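GTP pyrophosphokinase (Streptococcus pneumoniae, PDB 2BE3) probably transfers pyrophosphate from ATP to GTP or GDP to make the alarmone (p)ppGpp, as other RelA/SpoT-family synthetases do. Local coordinates at residues A[15-20]-A[128-133]; A[72-77]-A[138-143]; A[24-29]-A[94-99]; A[103-108]-A[123-128]. All coordinates share one frame; numbering follows the deposited sequence.

Interaction 1. Residues A[15-20]-A[128-133]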
# COMPACT_ATOMS: atom_id res chain seq x y z
N TYR A 15 -5.06 0.06 -11.62
CA TYR A 15 -3.77 0.69 -11.91
C TYR A 15 -3.49 1.90 -11.00
O TYR A 15 -2.40 2.01 -10.46
CB TYR A 15 -3.69 1.08 -13.40
CG TYR A 15 -3.83 -0.11 -14.31
CD1 TYR A 15 -2.71 -0.87 -14.66
CD2 TYR A 15 -5.07 -0.51 -14.78
CE1 TYR A 15 -2.81 -1.96 -15.47
CE2 TYR A 15 -5.19 -1.62 -15.60
CZ TYR A 15 -4.06 -2.34 -15.95
OH TYR A 15 -4.16 -3.46 -16.75
N ILE A 16 -4.45 2.80 -10.84
CA ILE A 16 -4.33 3.88 -9.86
C ILE A 16 -4.04 3.29 -8.45
O ILE A 16 -3.11 3.71 -7.76
CB ILE A 16 -5.63 4.77 -9.86
CG1 ILE A 16 -5.80 5.48 -11.21
CG2 ILE A 16 -5.64 5.83 -8.74
CD1 ILE A 16 -7.20 6.10 -11.43
N GLN A 17 -4.83 2.30 -8.05
CA GLN A 17 -4.61 1.59 -6.79
C GLN A 17 -3.19 0.99 -6.68
O GLN A 17 -2.51 1.22 -5.67
CB GLN A 17 -5.66 0.50 -6.60
CG GLN A 17 -5.69 -0.02 -5.20
CD GLN A 17 -6.62 -1.18 -5.04
OE1 GLN A 17 -7.52 -1.39 -5.85
NE2 GLN A 17 -6.38 -1.98 -4.01
N ALA A 18 -2.78 0.22 -7.70
CA ALA A 18 -1.44 -0.39 -7.78
C ALA A 18 -0.25 0.58 -7.73
O ALA A 18 0.72 0.30 -7.03
CB ALA A 18 -1.31 -1.31 -9.02
N VAL A 19 -0.32 1.67 -8.50
CA VAL A 19 0.67 2.77 -8.42
C VAL A 19 0.78 3.36 -6.99
O VAL A 19 1.90 3.57 -6.48
CB VAL A 19 0.38 3.93 -9.42
CG1 VAL A 19 1.33 5.10 -9.16
CG2 VAL A 19 0.57 3.42 -10.86
N GLY A 20 -0.37 3.64 -6.38
CA GLY A 20 -0.44 4.13 -5.00
C GLY A 20 0.21 3.17 -4.02
O GLY A 20 1.04 3.59 -3.21
N TYR A 128 1.47 -7.71 -10.57
CA TYR A 128 1.09 -7.19 -9.26
C TYR A 128 -0.41 -7.37 -9.11
O TYR A 128 -1.19 -7.01 -10.00
CB TYR A 128 1.52 -5.71 -9.13
CG TYR A 128 1.33 -5.14 -7.75
CD1 TYR A 128 2.23 -5.43 -6.72
CD2 TYR A 128 0.21 -4.34 -7.45
CE1 TYR A 128 2.05 -4.93 -5.44
CE2 TYR A 128 -0.00 -3.86 -6.16
CZ TYR A 128 0.93 -4.14 -5.16
OH TYR A 128 0.75 -3.65 -3.88
N THR A 129 -0.82 -7.98 -8.01
CA THR A 129 -2.24 -8.19 -7.72
C THR A 129 -2.75 -7.17 -6.70
O THR A 129 -2.16 -6.99 -5.63
CB THR A 129 -2.48 -9.62 -7.22
OG1 THR A 129 -2.05 -10.49 -8.26
CG2 THR A 129 -3.99 -9.89 -6.92
N VAL A 130 -3.83 -6.48 -7.06
CA VAL A 130 -4.53 -5.59 -6.11
C VAL A 130 -5.83 -6.24 -5.65
O VAL A 130 -6.49 -6.93 -6.43
CB VAL A 130 -4.79 -4.17 -6.69
CG1 VAL A 130 -3.50 -3.42 -6.83
CG2 VAL A 130 -5.52 -4.26 -8.04
N ASP A 131 -6.18 -6.04 -4.38
CA ASP A 131 -7.50 -6.44 -3.86
C ASP A 131 -8.49 -5.31 -4.04
O ASP A 131 -8.19 -4.15 -3.78
CB ASP A 131 -7.40 -6.88 -2.41
CG ASP A 131 -6.57 -8.14 -2.24
OD1 ASP A 131 -7.05 -9.24 -2.59
OD2 ASP A 131 -5.43 -8.02 -1.74
N THR A 132 -9.67 -5.67 -4.49
CA THR A 132 -10.63 -4.74 -5.06
C THR A 132 -11.96 -5.23 -4.52
O THR A 132 -12.12 -6.44 -4.36
CB THR A 132 -10.55 -4.90 -6.61
OG1 THR A 132 -9.53 -4.04 -7.13
CG2 THR A 132 -11.84 -4.64 -7.32
N ILE A 133 -12.91 -4.33 -4.25
CA ILE A 133 -14.26 -4.75 -3.81
C ILE A 133 -14.98 -5.67 -4.81
O ILE A 133 -15.87 -6.45 -4.43
CB ILE A 133 -15.15 -3.57 -3.37
CG1 ILE A 133 -15.61 -2.75 -4.58
CG2 ILE A 133 -14.40 -2.68 -2.38
CD1 ILE A 133 -17.05 -2.29 -4.48
O HOH W 1 -9.21 -0.61 -7.69

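Interaction 2. Residues A[72-77]-A[138-143]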
# COMPACT_ATOMS: atom_id res chain seq x y z
N ASP A 72 -0.93 -6.72 -23.00
CA ASP A 72 0.10 -6.35 -23.98
C ASP A 72 0.81 -5.06 -23.63
O ASP A 72 1.98 -4.91 -23.97
CB ASP A 72 -0.48 -6.20 -25.39
CG ASP A 72 -0.91 -7.54 -26.03
OD1 ASP A 72 -0.52 -8.64 -25.55
OD2 ASP A 72 -1.65 -7.47 -27.04
N LEU A 73 0.11 -4.12 -22.98
CA LEU A 73 0.70 -2.87 -22.54
C LEU A 73 1.31 -2.97 -21.13
O LEU A 73 0.60 -3.08 -20.14
CB LEU A 73 -0.35 -1.74 -22.62
CG LEU A 73 0.16 -0.30 -22.66
CD1 LEU A 73 1.35 -0.18 -23.59
CD2 LEU A 73 -0.94 0.69 -23.01
N GLN A 74 2.63 -2.91 -21.04
CA GLN A 74 3.32 -3.20 -19.79
C GLN A 74 3.37 -2.08 -18.73
O GLN A 74 3.66 -2.35 -17.57
CB GLN A 74 4.73 -3.70 -20.08
CG GLN A 74 4.72 -5.12 -20.73
CD GLN A 74 6.13 -5.66 -21.02
OE1 GLN A 74 7.05 -4.91 -21.40
NE2 GLN A 74 6.30 -6.97 -20.84
N ASP A 75 3.05 -0.86 -19.11
CA ASP A 75 3.36 0.25 -18.25
C ASP A 75 2.20 1.21 -18.09
O ASP A 75 2.41 2.39 -17.92
CB ASP A 75 4.59 1.00 -18.79
CG ASP A 75 4.32 1.70 -20.13
OD1 ASP A 75 3.69 1.09 -21.03
OD2 ASP A 75 4.71 2.91 -20.27
N ILE A 76 0.97 0.70 -18.17
CA ILE A 76 -0.16 1.47 -17.68
C ILE A 76 0.10 1.94 -16.24
O ILE A 76 -0.12 3.11 -15.93
CB ILE A 76 -1.49 0.71 -17.83
CG1 ILE A 76 -1.73 0.38 -19.32
CG2 ILE A 76 -2.62 1.57 -17.32
CD1 ILE A 76 -2.73 -0.75 -19.56
N ALA A 77 0.59 1.06 -15.38
CA ALA A 77 1.16 1.45 -14.09
C ALA A 77 2.70 1.56 -14.28
O ALA A 77 3.34 0.64 -14.81
CB ALA A 77 0.80 0.45 -13.03
N THR A 138 -5.16 -8.87 -11.08
CA THR A 138 -3.74 -8.87 -11.44
C THR A 138 -3.45 -7.94 -12.62
O THR A 138 -4.11 -8.01 -13.64
CB THR A 138 -3.24 -10.27 -11.78
OG1 THR A 138 -3.34 -11.11 -10.62
CG2 THR A 138 -1.80 -10.22 -12.13
N ILE A 139 -2.49 -7.06 -12.46
CA ILE A 139 -2.14 -6.11 -13.50
C ILE A 139 -0.63 -6.21 -13.83
O ILE A 139 0.17 -6.77 -13.04
CB ILE A 139 -2.58 -4.64 -13.13
CG1 ILE A 139 -1.99 -4.15 -11.81
CG2 ILE A 139 -4.10 -4.52 -13.02
CD1 ILE A 139 -0.80 -3.30 -11.99
N LEU A 140 -0.24 -5.73 -15.01
CA LEU A 140 1.17 -5.45 -15.27
C LEU A 140 1.58 -4.06 -14.77
O LEU A 140 0.93 -3.03 -15.09
CB LEU A 140 1.55 -5.65 -16.75
CG LEU A 140 1.35 -7.06 -17.35
CD1 LEU A 140 1.59 -7.03 -18.87
CD2 LEU A 140 2.20 -8.09 -16.69
N ALA A 141 2.70 -4.00 -14.04
CA ALA A 141 3.34 -2.69 -13.74
C ALA A 141 4.80 -2.68 -14.22
O ALA A 141 5.48 -3.72 -14.22
CB ALA A 141 3.25 -2.38 -12.26
N GLU A 142 5.27 -1.53 -14.67
CA GLU A 142 6.65 -1.41 -15.09
C GLU A 142 7.41 -0.55 -14.08
O GLU A 142 7.04 0.61 -13.85
CB GLU A 142 6.70 -0.81 -16.47
CG GLU A 142 8.07 -0.75 -17.11
CD GLU A 142 8.19 0.43 -18.05
OE1 GLU A 142 8.03 1.61 -17.59
OE2 GLU A 142 8.42 0.17 -19.26
N ILE A 143 8.41 -1.13 -13.41
CA ILE A 143 9.30 -0.38 -12.54
C ILE A 143 10.61 -0.09 -13.27
O ILE A 143 11.33 -1.02 -13.65
CB ILE A 143 9.59 -1.11 -11.22
CG1 ILE A 143 8.27 -1.50 -10.50
CG2 ILE A 143 10.52 -0.23 -10.32
CD1 ILE A 143 8.45 -2.51 -9.38
O HOH W 2 0.25 -2.34 -17.48

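Interaction 3. Residues A[24-29]-A[94-99]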
# COMPACT_ATOMS: atom_id res chain seq x y z
N ILE A 24 4.23 3.60 -2.19
CA ILE A 24 4.44 3.50 -0.75
C ILE A 24 5.38 2.34 -0.39
O ILE A 24 6.26 2.48 0.46
CB ILE A 24 3.08 3.40 -0.00
CG1 ILE A 24 2.37 4.76 -0.01
CG2 ILE A 24 3.24 2.89 1.44
CD1 ILE A 24 0.84 4.59 0.16
N LYS A 25 5.21 1.20 -1.05
CA LYS A 25 6.08 0.04 -0.83
C LYS A 25 7.53 0.30 -1.25
O LYS A 25 8.43 -0.02 -0.52
CB LYS A 25 5.50 -1.20 -1.50
CG LYS A 25 4.32 -1.76 -0.72
CD LYS A 25 3.50 -2.66 -1.63
CE LYS A 25 2.68 -3.65 -0.81
NZ LYS A 25 2.05 -4.67 -1.71
N LEU A 26 7.74 0.94 -2.39
CA LEU A 26 9.10 1.27 -2.82
C LEU A 26 9.82 2.28 -1.90
O LEU A 26 10.99 2.09 -1.58
CB LEU A 26 9.07 1.72 -4.27
CG LEU A 26 8.68 0.56 -5.19
CD1 LEU A 26 8.38 1.03 -6.59
CD2 LEU A 26 9.73 -0.53 -5.18
N ARG A 27 9.09 3.32 -1.48
CA ARG A 27 9.56 4.24 -0.47
C ARG A 27 9.80 3.58 0.89
O ARG A 27 10.64 4.04 1.65
CB ARG A 27 8.58 5.40 -0.32
CG ARG A 27 8.49 6.25 -1.58
CD ARG A 27 7.37 7.24 -1.50
NE ARG A 27 7.31 7.99 -2.74
CZ ARG A 27 6.28 8.72 -3.14
NH1 ARG A 27 5.19 8.83 -2.38
NH2 ARG A 27 6.36 9.34 -4.30
N GLY A 28 9.08 2.51 1.20
CA GLY A 28 9.27 1.87 2.50
C GLY A 28 10.59 1.12 2.50
O GLY A 28 11.23 0.99 3.54
N ILE A 29 11.04 0.67 1.34
CA ILE A 29 12.39 0.12 1.23
C ILE A 29 13.45 1.12 1.67
O ILE A 29 14.23 0.81 2.56
CB ILE A 29 12.70 -0.36 -0.22
CG1 ILE A 29 11.80 -1.56 -0.59
CG2 ILE A 29 14.22 -0.65 -0.41
CD1 ILE A 29 11.62 -1.70 -2.13
N ASP A 94 17.73 -6.94 -6.92
CA ASP A 94 17.78 -8.01 -5.91
C ASP A 94 16.65 -7.93 -4.88
O ASP A 94 16.03 -8.92 -4.53
CB ASP A 94 19.12 -8.00 -5.15
CG ASP A 94 20.29 -8.47 -5.99
OD1 ASP A 94 20.06 -9.01 -7.08
OD2 ASP A 94 21.45 -8.29 -5.59
N ILE A 95 16.43 -6.73 -4.34
CA ILE A 95 15.35 -6.53 -3.38
C ILE A 95 13.98 -6.83 -4.01
O ILE A 95 13.14 -7.37 -3.33
CB ILE A 95 15.37 -5.10 -2.77
CG1 ILE A 95 16.61 -4.90 -1.89
CG2 ILE A 95 14.14 -4.85 -1.88
CD1 ILE A 95 16.92 -3.40 -1.74
N LEU A 96 13.77 -6.48 -5.28
CA LEU A 96 12.51 -6.81 -5.95
C LEU A 96 12.32 -8.31 -6.13
O LEU A 96 11.20 -8.77 -5.93
CB LEU A 96 12.35 -6.07 -7.30
CG LEU A 96 12.38 -4.53 -7.18
CD1 LEU A 96 12.27 -3.89 -8.55
CD2 LEU A 96 11.32 -3.99 -6.22
N HIS A 97 13.38 -9.06 -6.47
CA HIS A 97 13.25 -10.52 -6.63
C HIS A 97 12.86 -11.24 -5.36
O HIS A 97 12.23 -12.27 -5.39
CB HIS A 97 14.53 -11.15 -7.20
CG HIS A 97 14.66 -11.02 -8.68
ND1 HIS A 97 14.16 -11.95 -9.57
CD2 HIS A 97 15.26 -10.07 -9.44
CE1 HIS A 97 14.43 -11.57 -10.80
NE2 HIS A 97 15.10 -10.43 -10.75
N LYS A 98 13.27 -10.69 -4.24
CA LYS A 98 12.99 -11.16 -2.91
C LYS A 98 11.50 -10.98 -2.49
O LYS A 98 11.03 -11.65 -1.60
CB LYS A 98 13.87 -10.30 -2.00
CG LYS A 98 14.14 -10.81 -0.64
CD LYS A 98 15.01 -9.81 0.14
CE LYS A 98 16.48 -9.89 -0.23
NZ LYS A 98 17.29 -8.99 0.63
N ARG A 99 10.77 -10.06 -3.13
CA ARG A 99 9.38 -9.75 -2.75
C ARG A 99 8.35 -10.80 -3.18
O ARG A 99 8.37 -11.27 -4.34
CB ARG A 99 8.98 -8.41 -3.33
CG ARG A 99 9.80 -7.24 -2.79
CD ARG A 99 9.21 -5.93 -3.28
NE ARG A 99 7.89 -5.68 -2.68
CZ ARG A 99 7.70 -4.94 -1.58
NH1 ARG A 99 8.72 -4.37 -0.95
NH2 ARG A 99 6.48 -4.78 -1.12

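Interaction 4. Residues A[103-108]-A[123-128]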
# COMPACT_ATOMS: atom_id res chain seq x y z
N ARG A 103 5.53 -10.68 -9.08
CA ARG A 103 6.25 -11.68 -9.84
C ARG A 103 6.91 -10.95 -10.97
O ARG A 103 6.23 -10.27 -11.76
CB ARG A 103 5.30 -12.77 -10.33
CG ARG A 103 5.98 -13.77 -11.24
CD ARG A 103 5.11 -14.99 -11.49
NE ARG A 103 4.11 -14.75 -12.53
CZ ARG A 103 4.14 -15.32 -13.74
NH1 ARG A 103 5.14 -16.16 -14.06
NH2 ARG A 103 3.18 -15.06 -14.65
N ILE A 104 8.23 -11.07 -11.04
CA ILE A 104 9.03 -10.40 -12.07
C ILE A 104 8.92 -11.19 -13.35
O ILE A 104 9.41 -12.30 -13.41
CB ILE A 104 10.51 -10.21 -11.64
CG1 ILE A 104 10.56 -9.21 -10.50
CG2 ILE A 104 11.39 -9.74 -12.83
CD1 ILE A 104 11.90 -9.08 -9.88
N ILE A 105 8.28 -10.63 -14.37
CA ILE A 105 8.11 -11.39 -15.60
C ILE A 105 9.09 -11.01 -16.72
O ILE A 105 9.28 -11.77 -17.62
CB ILE A 105 6.63 -11.43 -16.08
CG1 ILE A 105 6.17 -10.04 -16.44
CG2 ILE A 105 5.70 -12.02 -14.99
CD1 ILE A 105 5.32 -10.06 -17.62
N GLN A 106 9.72 -9.84 -16.66
CA GLN A 106 10.67 -9.47 -17.70
C GLN A 106 11.58 -8.37 -17.20
O GLN A 106 11.15 -7.47 -16.51
CB GLN A 106 9.94 -9.01 -18.96
CG GLN A 106 10.84 -8.39 -19.96
CD GLN A 106 10.19 -8.20 -21.31
OE1 GLN A 106 9.04 -7.76 -21.42
NE2 GLN A 106 10.94 -8.51 -22.36
N GLU A 107 12.84 -8.45 -17.55
CA GLU A 107 13.80 -7.40 -17.24
C GLU A 107 14.45 -6.90 -18.52
O GLU A 107 14.74 -7.68 -19.40
CB GLU A 107 14.85 -7.93 -16.28
CG GLU A 107 14.39 -7.96 -14.87
CD GLU A 107 15.35 -8.70 -13.99
OE1 GLU A 107 16.53 -8.31 -13.92
OE2 GLU A 107 14.92 -9.67 -13.34
N ARG A 108 14.70 -5.60 -18.62
CA ARG A 108 15.38 -5.06 -19.77
C ARG A 108 16.47 -4.10 -19.36
O ARG A 108 16.21 -3.05 -18.75
CB ARG A 108 14.42 -4.29 -20.64
CG ARG A 108 13.36 -5.09 -21.28
CD ARG A 108 13.01 -4.34 -22.53
NE ARG A 108 11.74 -4.76 -23.10
CZ ARG A 108 10.58 -4.19 -22.79
NH1 ARG A 108 10.57 -3.17 -21.91
NH2 ARG A 108 9.45 -4.63 -23.36
N HIS A 123 14.56 -1.69 -16.86
CA HIS A 123 13.11 -1.91 -16.78
C HIS A 123 12.83 -3.23 -16.10
O HIS A 123 13.38 -4.25 -16.47
CB HIS A 123 12.47 -1.91 -18.18
CG HIS A 123 12.67 -0.63 -18.94
ND1 HIS A 123 12.03 -0.37 -20.13
CD2 HIS A 123 13.46 0.45 -18.70
CE1 HIS A 123 12.39 0.82 -20.57
NE2 HIS A 123 13.27 1.34 -19.73
N VAL A 124 12.03 -3.21 -15.05
CA VAL A 124 11.50 -4.43 -14.55
C VAL A 124 9.98 -4.45 -14.65
O VAL A 124 9.31 -3.56 -14.11
CB VAL A 124 12.23 -4.97 -13.24
CG1 VAL A 124 13.27 -4.05 -12.73
CG2 VAL A 124 11.31 -5.64 -12.21
N VAL A 125 9.46 -5.40 -15.43
CA VAL A 125 8.02 -5.58 -15.59
C VAL A 125 7.52 -6.64 -14.62
O VAL A 125 8.10 -7.71 -14.55
CB VAL A 125 7.63 -5.93 -17.04
CG1 VAL A 125 6.11 -6.05 -17.18
CG2 VAL A 125 8.20 -4.85 -18.03
N VAL A 126 6.48 -6.34 -13.85
CA VAL A 126 6.06 -7.24 -12.79
C VAL A 126 4.58 -7.53 -12.91
O VAL A 126 3.84 -6.71 -13.45
CB VAL A 126 6.39 -6.74 -11.33
CG1 VAL A 126 7.94 -6.45 -11.12
CG2 VAL A 126 5.54 -5.54 -10.93
N GLU A 127 4.16 -8.69 -12.44
CA GLU A 127 2.75 -8.93 -12.18
C GLU A 127 2.50 -8.53 -10.74
O GLU A 127 3.25 -8.92 -9.84
CB GLU A 127 2.39 -10.38 -12.39
CG GLU A 127 2.14 -10.67 -13.80
CD GLU A 127 1.97 -12.14 -14.08
OE1 GLU A 127 1.89 -12.97 -13.13
OE2 GLU A 127 1.90 -12.46 -15.30
N TYR A 128 1.47 -7.71 -10.57
CA TYR A 128 1.09 -7.19 -9.26
C TYR A 128 -0.41 -7.37 -9.11
O TYR A 128 -1.19 -7.01 -10.00
CB TYR A 128 1.52 -5.71 -9.13
CG TYR A 128 1.33 -5.14 -7.75
CD1 TYR A 128 2.23 -5.43 -6.72
CD2 TYR A 128 0.21 -4.34 -7.45
CE1 TYR A 128 2.05 -4.93 -5.44
CE2 TYR A 128 -0.00 -3.86 -6.16
CZ TYR A 128 0.93 -4.14 -5.16
OH TYR A 128 0.75 -3.65 -3.88

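Interaction 1. Residues A[15-20]-A[128-133]
Gln17 NE2 is gripped by two acceptors: the main-chain O of Asp131, 2.8 Å from NE2 with an N-H...O angle of 171°, and a carboxylate oxygen of Glu21, one turn further along. The bond to Asp131 joins helix 6-35 to the end of strand 122-130, on the face of the mixed sheet the helix covers in this RelA/SpoT-family alpha/beta domain; the axes of 15-20 and 128-130 pass 8.7 Å apart with 111° between their directions. In Gln17, CG is anti to the backbone N (chi1 -166°) and the rest of the chain is extended, a shape long enough to pass Val130 and reach Asp131. The acceptor lies in the amide plane. A neutral amide suits the place, because its NH2 end serves the carbonyl beyond the strand while OE1 accepts from a water 2.6 Å away; that water touches Thr132 OG1 only weakly. The hydroxyl of Tyr128 turns to Glu21 and Lys25, and the carboxylate of Asp131 meets the backbone N of Gln100 of the second subunit. Small Ala18 lets the helix lie close to the strand: its CB is 3.7 Å from Val130 CG1 and 3.7 Å from Tyr128 CD2, which it approaches obliquely.

Interaction 2. Residues A[72-77]-A[138-143]
Glu142 N gives Ala77 O a nearly straight backbone bond (2.9 Å, 173°), setting the start of strand 77-83 alongside the parallel strand 137-147, the central strand of the five-stranded mixed sheet. Just before this, a water bridges the loop 73-76 and the strand: it donates to Leu73 O at 2.8 Å and to Leu140 O at 2.6 Å, so one water links both carbonyls, while its bond from Ile76 N is weak. Alanines suit the face under helix 6-35, whose Val19 packs on Ala77. Here Ala77 CB meets Ala141 CB at 3.8 Å, with Ile139 CD1 beside it. Two acids meet beside the strand. Asp75 CB lies 3.6 Å from Glu142 CB, and the carboxylate of Glu142 also packs against Asp75 CB. Asp75 OD2 and Glu142 OE1 are 4.5 Å apart, a like-charge closeness probably eased by the salt bridges of Asp75 with Arg48, Lys50 and Lys58; Glu142 OE1 bonds to Gln144. This cluster of acids and bases probably belongs to the synthetase pocket of this RelA/SpoT-family domain. Gln74 sends its amide to Gln106, and its aliphatic part does the packing, with CG 4.1 Å from Leu140 CD1.

Interaction 3. Residues A[24-29]-A[94-99]
Helix-on-helix packing joins helix 6-35 to the C-terminal end of helix 89-97 through branched aliphatic side chains and one arginine. Ile29 and Ile95 lie alongside in opposite senses, so that each gives a different branch to the other: Ile29 CD1 meets Ile95 CG2 at 4.0 Å, and Ile29 CG2 meets Ile95 CD1 at 4.1 Å. Leu26 and Leu96 cross at about a right angle and touch through their CD2 methyls, 3.9 Å apart. Both helices cover the same face of the RelA/SpoT-family sheet, Leu26 resting on Leu79 and Val81 and Leu96 on Ile104, which is why apolar residues fill these positions. Arg99, just past the helix, reaches back toward helix 6-35. Its chain bends at chi3 (68°), which sets NE, and the guanidinium beyond is placed obliquely against the aliphatic part of Lys25, with NH2 3.7 Å from Lys25 CD. NH1 comes to 4.1 Å from Ile29 CD1. Lys25 NZ and Arg99 NH2 are 4.5 Å apart, a closeness of like charges probably eased by Asp101, whose OD2 makes a salt bridge with each; Lys25 NZ also has the hydroxyl of Tyr128 as a partner.

Interaction 4. Residues A[103-108]-A[123-128]
A classic beta bulge interrupts the antiparallel pairing of strands 102-109 and 122-130: Ile105 and Gln106 both face Val125. Val125 O takes a bond from Ile105 N at 2.9 Å and a weak one from Gln106 N at 3.4 Å, and Val125 N answers Gln106 O. Regular hydrogen-bonded pairs, Arg103 with Glu127 and Arg108 with His123, continue beyond the shift. At the Arg103-Glu127 pair a salt bridge adds to the backbone bonds. Arg103 NE and, weakly, NH2 converge on Glu127 OE1, each 2.9 Å away; the oxygen lies at the guanidinium edge in its plane, but NE meets it from above the carboxylate plane, the two groups being turned 63° apart. Ile105 CG2 covers one guanidinium face, 3.8 Å above its centre. On the opposite face of the sheet, beta-branched residues suit the strands: Ile104 CG1 touches both Val126 CG1 (3.9 Å) and Val124 CG2 (4.0 Å). Helix 89-97 covers this side, with Leu96 and His97 on Ile104 and Val93 on Glu107, whose OE2 bonds to His97 NE2 and OE1 to the hydroxyl of Tyr122; Val124, Val126 and Tyr128 bond through their backbones to strand 137-147, leaving 102-109 as an outermost strand within the chain.

Overall arrangement
From the N terminus, helix 6-35 supplies the first segments of interactions 1 and 3. Interaction 1 closes the longest loop, returning at 128-133, and interaction 3, from 24-29 to 94-99, nests inside it. The loop of interaction 2, from 72-77 to 138-143, crosses both. Interaction 4, a short loop from 103-108 to 123-128, opens after interaction 3 has closed and nests within interactions 1 and 2. Interactions 2 and 4 build neighbouring parts of one sheet, with strands 122-130 and 137-147 side by side; interactions 1 and 3 tie helix 6-35 to that sheet and to helix 89-97, and both reach the second subunit. Tyr128 is shared by interactions 1 and 4.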